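Putative acetyltransferase (Nocardia farcinica, PDB 3D9W) probably acts as an arylamine N-acetyltransferase, transferring acetyl groups to arylamine substrates. Local coordinates at residues P116-L121 with H208-S213. Residues are numbered along the deposited sequence; the frame is centred on the assembly and turned at random.
Sequences PATHAL and HFVSTS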
ATOM      1  N   PRO A 116     -11.035  -4.421 -10.876  1.00 26.07           N
ATOM      2  CA  PRO A 116     -10.121  -3.538 -11.599  1.00 25.52           C
ATOM      3  C   PRO A 116      -8.655  -3.761 -11.258  1.00 26.03           C
ATOM      4  O   PRO A 116      -8.326  -4.128 -10.133  1.00 26.22           O
ATOM      5  CB  PRO A 116     -10.575  -2.153 -11.165  1.00 25.47           C
ATOM      6  CG  PRO A 116     -12.001  -2.344 -10.857  1.00 24.84           C
ATOM      7  CD  PRO A 116     -12.022  -3.636 -10.121  1.00 25.70           C
ATOM      8  N   ALA A 117      -7.775  -3.535 -12.228  1.00 25.94           N
ATOM      9  CA  ALA A 117      -6.342  -3.660 -11.979  1.00 25.80           C
ATOM     10  C   ALA A 117      -5.920  -2.256 -11.544  1.00 25.07           C
ATOM     11  O   ALA A 117      -5.501  -1.433 -12.365  1.00 26.46           O
ATOM     12  CB  ALA A 117      -5.601  -4.077 -13.244  1.00 24.76           C
ATOM     13  N   THR A 118      -6.048  -1.986 -10.248  1.00 22.42           N
ATOM     14  CA  THR A 118      -5.723  -0.675  -9.712  1.00 20.89           C
ATOM     15  C   THR A 118      -4.888  -0.730  -8.440  1.00 21.15           C
ATOM     16  O   THR A 118      -4.936   0.182  -7.611  1.00 21.13           O
ATOM     17  CB  THR A 118      -7.014   0.107  -9.436  1.00 20.77           C
ATOM     18  OG1 THR A 118      -7.745  -0.529  -8.386  1.00 18.90           O
ATOM     19  CG2 THR A 118      -7.888   0.141 -10.682  1.00 19.05           C
ATOM     20  N   HIS A 119      -4.120  -1.804  -8.284  1.00 20.69           N
ATOM     21  CA  HIS A 119      -3.279  -1.946  -7.104  1.00 20.41           C
ATOM     22  C   HIS A 119      -1.783  -1.901  -7.443  1.00 21.68           C
ATOM     23  O   HIS A 119      -1.210  -2.878  -7.930  1.00 22.20           O
ATOM     24  CB  HIS A 119      -3.593  -3.243  -6.374  1.00 17.10           C
ATOM     25  CG  HIS A 119      -2.759  -3.436  -5.156  1.00 17.62           C
ATOM     26  ND1 HIS A 119      -2.793  -2.557  -4.094  1.00 17.06           N
ATOM     27  CD2 HIS A 119      -1.802  -4.346  -4.867  1.00 18.19           C
ATOM     28  CE1 HIS A 119      -1.886  -2.917  -3.205  1.00 18.63           C
ATOM     29  NE2 HIS A 119      -1.271  -3.998  -3.651  1.00 19.02           N
ATOM     30  N   ALA A 120      -1.160  -0.762  -7.154  1.00 20.79           N
ATOM     31  CA  ALA A 120       0.247  -0.549  -7.444  1.00 20.73           C
ATOM     32  C   ALA A 120       1.194  -1.564  -6.814  1.00 20.91           C
ATOM     33  O   ALA A 120       1.138  -1.832  -5.611  1.00 22.66           O
ATOM     34  CB  ALA A 120       0.639   0.855  -7.024  1.00 21.73           C
ATOM     35  N   LEU A 121       2.066  -2.128  -7.640  1.00 19.96           N
ATOM     36  CA  LEU A 121       3.051  -3.099  -7.182  1.00 20.18           C
ATOM     37  C   LEU A 121       4.381  -2.721  -7.791  1.00 19.91           C
ATOM     38  O   LEU A 121       4.426  -2.124  -8.863  1.00 20.92           O
ATOM     39  CB  LEU A 121       2.673  -4.521  -7.616  1.00 18.27           C
ATOM     40  CG  LEU A 121       1.488  -5.193  -6.902  1.00 19.38           C
ATOM     41  CD1 LEU A 121       1.187  -6.546  -7.559  1.00 14.52           C
ATOM     42  CD2 LEU A 121       1.793  -5.365  -5.403  1.00 16.54           C
ATOM     43  N   HIS A 208      -7.008   7.902 -10.754  1.00 26.17           N
ATOM     44  CA  HIS A 208      -8.163   8.744 -11.044  1.00 26.66           C
ATOM     45  C   HIS A 208      -9.457   7.946 -10.911  1.00 27.29           C
ATOM     46  O   HIS A 208     -10.513   8.503 -10.645  1.00 27.07           O
ATOM     47  CB  HIS A 208      -8.098   9.316 -12.456  1.00 27.99           C
ATOM     48  CG  HIS A 208      -9.323  10.085 -12.835  1.00 29.56           C
ATOM     49  ND1 HIS A 208      -9.590  11.346 -12.345  1.00 31.19           N
ATOM     50  CD2 HIS A 208     -10.394   9.739 -13.586  1.00 30.09           C
ATOM     51  CE1 HIS A 208     -10.772  11.745 -12.778  1.00 30.87           C
ATOM     52  NE2 HIS A 208     -11.281  10.788 -13.533  1.00 31.82           N
ATOM     53  N   PHE A 209      -9.365   6.638 -11.114  1.00 27.12           N
ATOM     54  CA  PHE A 209     -10.522   5.764 -11.003  1.00 26.67           C
ATOM     55  C   PHE A 209     -10.813   5.465  -9.537  1.00 27.14           C
ATOM     56  O   PHE A 209     -11.904   5.734  -9.041  1.00 28.84           O
ATOM     57  CB  PHE A 209     -10.265   4.451 -11.764  1.00 25.94           C
ATOM     58  CG  PHE A 209     -11.366   3.442 -11.618  1.00 25.43           C
ATOM     59  CD1 PHE A 209     -11.383   2.557 -10.540  1.00 26.46           C
ATOM     60  CD2 PHE A 209     -12.423   3.416 -12.522  1.00 25.43           C
ATOM     61  CE1 PHE A 209     -12.448   1.660 -10.360  1.00 28.11           C
ATOM     62  CE2 PHE A 209     -13.492   2.526 -12.357  1.00 27.11           C
ATOM     63  CZ  PHE A 209     -13.508   1.645 -11.272  1.00 27.62           C
ATOM     64  N   VAL A 210      -9.830   4.898  -8.852  1.00 26.97           N
ATOM     65  CA  VAL A 210      -9.969   4.546  -7.447  1.00 27.14           C
ATOM     66  C   VAL A 210     -10.482   5.683  -6.587  1.00 27.16           C
ATOM     67  O   VAL A 210     -11.313   5.478  -5.696  1.00 25.45           O
ATOM     68  CB  VAL A 210      -8.617   4.096  -6.858  1.00 27.22           C
ATOM     69  CG1 VAL A 210      -8.646   4.214  -5.348  1.00 27.76           C
ATOM     70  CG2 VAL A 210      -8.324   2.665  -7.261  1.00 28.20           C
ATOM     71  N   SER A 211      -9.982   6.880  -6.865  1.00 28.49           N
ATOM     72  CA  SER A 211     -10.335   8.054  -6.082  1.00 30.33           C
ATOM     73  C   SER A 211     -11.559   8.852  -6.519  1.00 32.06           C
ATOM     74  O   SER A 211     -12.234   9.453  -5.680  1.00 33.59           O
ATOM     75  CB  SER A 211      -9.142   8.999  -6.025  1.00 29.22           C
ATOM     76  OG  SER A 211      -8.856   9.487  -7.322  1.00 27.24           O
ATOM     77  N   THR A 212     -11.866   8.866  -7.811  1.00 32.76           N
ATOM     78  CA  THR A 212     -12.999   9.663  -8.252  1.00 32.39           C
ATOM     79  C   THR A 212     -14.144   8.919  -8.894  1.00 33.71           C
ATOM     80  O   THR A 212     -15.049   9.545  -9.430  1.00 34.22           O
ATOM     81  CB  THR A 212     -12.552  10.768  -9.223  1.00 31.11           C
ATOM     82  OG1 THR A 212     -12.231  10.191 -10.489  1.00 30.69           O
ATOM     83  CG2 THR A 212     -11.335  11.484  -8.683  1.00 30.83           C
ATOM     84  N   SER A 213     -14.134   7.594  -8.844  1.00 35.69           N
ATOM     85  CA  SER A 213     -15.229   6.853  -9.460  1.00 37.21           C
ATOM     86  C   SER A 213     -16.294   6.390  -8.481  1.00 39.03           C
ATOM     87  O   SER A 213     -15.994   6.015  -7.337  1.00 39.67           O
ATOM     88  CB  SER A 213     -14.717   5.624 -10.211  1.00 36.73           C
ATOM     89  OG  SER A 213     -15.822   4.840 -10.674  1.00 36.47           O
TER
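Thr118 belongs to a classic beta bulge, in which it and His119 both face Gly105 of the neighbouring strand 99-107, and its side chain meets Val210 and Phe209 in the last turn of helix 200-212. The CA atoms closest across the two segments are those of Thr118 and Val210, 7.1 Å apart. One valine branch makes the touch: CG2 of Val210 lies 3.4 Å from OG1 of Thr118 and 3.6 Å from its CB. With chi1 at 66°, the threonine hydroxyl sits between its own N and carbonyl carbon, while CG2 swings beside the backbone N and meets the Phe209 ring obliquely, 4.3 Å from CD1. Pro116 extends this patch: its CG is 4.1 Å from CE1 of Phe209, and the two side chains cross at about a right angle. Phe209, with CG anti to its N (chi1 176°), has the length to reach both residues, and CB of Ser213 lies above one face, displaced toward the rim. Branched threonine can offer OG1 to Val210 and CG2 to Phe209, compact valine suits the buried side of the helix, and Pro116, just before the inverse gamma turn centred on Ala117, has an apolar ring suited to Phe209. His119 points away from the helix, touches Cys82 and hydrogen-bonds Asp136, consistent with the family's Cys-His-Asp triad. No hydrogen bond joins the two segments, so their small interface of 144 Å² rests on van der Waals contact between a few side chains.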